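Local structure of conserved hypothetical protein (Bacteroides thetaiotaomicron, 2FB0) at residues A66-E69 with K70-H73. The protein is of unknown function but belongs to the antibiotic biosynthesis monooxygenase family and is possibly an oxidoreductase. Sequence-based numbering, arbitrary orientation.
Sequences AAHE and KTAH. With ACT (acetate ion), chain B.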
loop_
_atom_site.group_PDB
_atom_site.type_symbol
_atom_site.label_atom_id
_atom_site.label_comp_id
_atom_site.label_asym_id
_atom_site.label_seq_id
_atom_site.Cartn_x
_atom_site.Cartn_y
_atom_site.Cartn_z
ATOM N N ALA A 66 13.681 14.401 -1.827
ATOM C CA ALA A 66 13.689 15.728 -2.465
ATOM C C ALA A 66 14.380 15.668 -3.818
ATOM O O ALA A 66 13.856 16.190 -4.796
ATOM C CB ALA A 66 14.352 16.777 -1.553
ATOM N N ALA A 67 15.532 14.996 -3.879
ATOM C CA ALA A 67 16.240 14.804 -5.143
ATOM C C ALA A 67 15.421 13.984 -6.152
ATOM O O ALA A 67 15.398 14.312 -7.338
ATOM C CB ALA A 67 17.629 14.161 -4.906
ATOM N N HIS A 68 14.760 12.920 -5.688
ATOM C CA HIS A 68 13.848 12.132 -6.537
ATOM C C HIS A 68 12.803 13.014 -7.229
ATOM O O HIS A 68 12.528 12.858 -8.415
ATOM C CB HIS A 68 13.156 11.062 -5.687
ATOM C CG HIS A 68 11.997 10.384 -6.351
ATOM N ND1 HIS A 68 12.136 9.560 -7.447
ATOM C CD2 HIS A 68 10.679 10.353 -6.024
ATOM C CE1 HIS A 68 10.952 9.072 -7.784
ATOM N NE2 HIS A 68 10.053 9.530 -6.930
ATOM N N GLU A 69 12.245 13.943 -6.468
ATOM C CA GLU A 69 11.173 14.807 -6.942
ATOM C C GLU A 69 11.650 15.878 -7.932
ATOM O O GLU A 69 10.834 16.558 -8.547
ATOM C CB GLU A 69 10.433 15.417 -5.752
ATOM C CG GLU A 69 9.632 14.375 -4.977
ATOM C CD GLU A 69 9.190 14.853 -3.609
ATOM O OE1 GLU A 69 9.752 15.858 -3.103
ATOM O OE2 GLU A 69 8.294 14.202 -3.023
ATOM N N LYS A 70 12.966 15.989 -8.099
ATOM C CA LYS A 70 13.568 16.908 -9.069
ATOM C C LYS A 70 14.025 16.194 -10.340
ATOM O O LYS A 70 14.509 16.843 -11.270
ATOM C CB LYS A 70 14.757 17.655 -8.455
ATOM C CG LYS A 70 14.397 18.731 -7.437
ATOM C CD LYS A 70 15.687 19.354 -6.867
ATOM C CE LYS A 70 15.413 20.428 -5.806
ATOM N NZ LYS A 70 15.167 19.873 -4.424
ATOM N N THR A 71 13.880 14.871 -10.391
ATOM C CA THR A 71 14.316 14.115 -11.566
ATOM C C THR A 71 13.344 14.255 -12.742
ATOM O O THR A 71 12.148 14.535 -12.556
ATOM C CB THR A 71 14.523 12.605 -11.276
ATOM O OG1 THR A 71 13.274 12.010 -10.911
ATOM C CG2 THR A 71 15.552 12.380 -10.162
ATOM N N ALA A 72 13.883 14.047 -13.942
ATOM C CA ALA A 72 13.122 14.041 -15.184
ATOM C C ALA A 72 12.086 12.918 -15.217
ATOM O O ALA A 72 10.935 13.156 -15.610
ATOM C CB ALA A 72 14.075 13.936 -16.390
ATOM N N HIS A 73 12.479 11.708 -14.801
ATOM C CA HIS A 73 11.539 10.579 -14.783
ATOM C C HIS A 73 10.344 10.807 -13.839
ATOM O O HIS A 73 9.219 10.429 -14.171
ATOM C CB HIS A 73 12.226 9.210 -14.555
ATOM C CG HIS A 73 12.923 9.059 -13.228
ATOM N ND1 HIS A 73 14.293 9.166 -13.090
ATOM C CD2 HIS A 73 12.446 8.758 -11.993
ATOM C CE1 HIS A 73 14.626 8.964 -11.824
ATOM N NE2 HIS A 73 13.524 8.715 -11.139
HETATM C C ACT B . 6.611 9.620 -5.969
HETATM O O ACT B . 7.341 9.040 -6.810
HETATM O OXT ACT B . 7.183 10.282 -5.061
HETATM C CH3 ACT B . 5.126 9.555 -6.044
HETATM O O HOH W 1 12.379 18.405 -4.395
HETATM O O HOH W 2 10.945 16.699 -11.261
#
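Between His68 and Thr71 the backbone folds into a type I beta turn, closed by Thr71 N donating to His68 O at 3.1 Å, and this turn joins helix 62-68 to helix 72-84, consistent with the dimeric alpha/beta-barrel fold of its family. It illustrates how an N-cap threonine can serve two helices at once. Thr71 OG1, set between its own backbone N and carbonyl carbon (chi1 64°), donates a hydrogen bond to His68 O at 2.7 Å, in the carbonyl plane, and also caps Phe74 N. His68 O is thus gripped by two donors, the amide standing well above that plane. One residue earlier, Lys70 N donates a hydrogen bond to Ala67 O, while the lysine chain runs back toward Ala66, where a water bridges NZ to Ala66 O. Thr71 OG1 also sits over one face of the His73 imidazole, 3.3 Å above its plane. The two histidine rings approach, neither lying over the other, with planes at 48°, and His68 ND1 and His73 NE2 are both hydrogen-bonded to Glu35 OE2, tying both to one carboxylate. Across the His68 ring, NE2 donates almost straight (174°) to O of an acetate, probably from crystallisation, at 2.8 Å; the acetate is also hydrogen-bonded to Tyr41 OH.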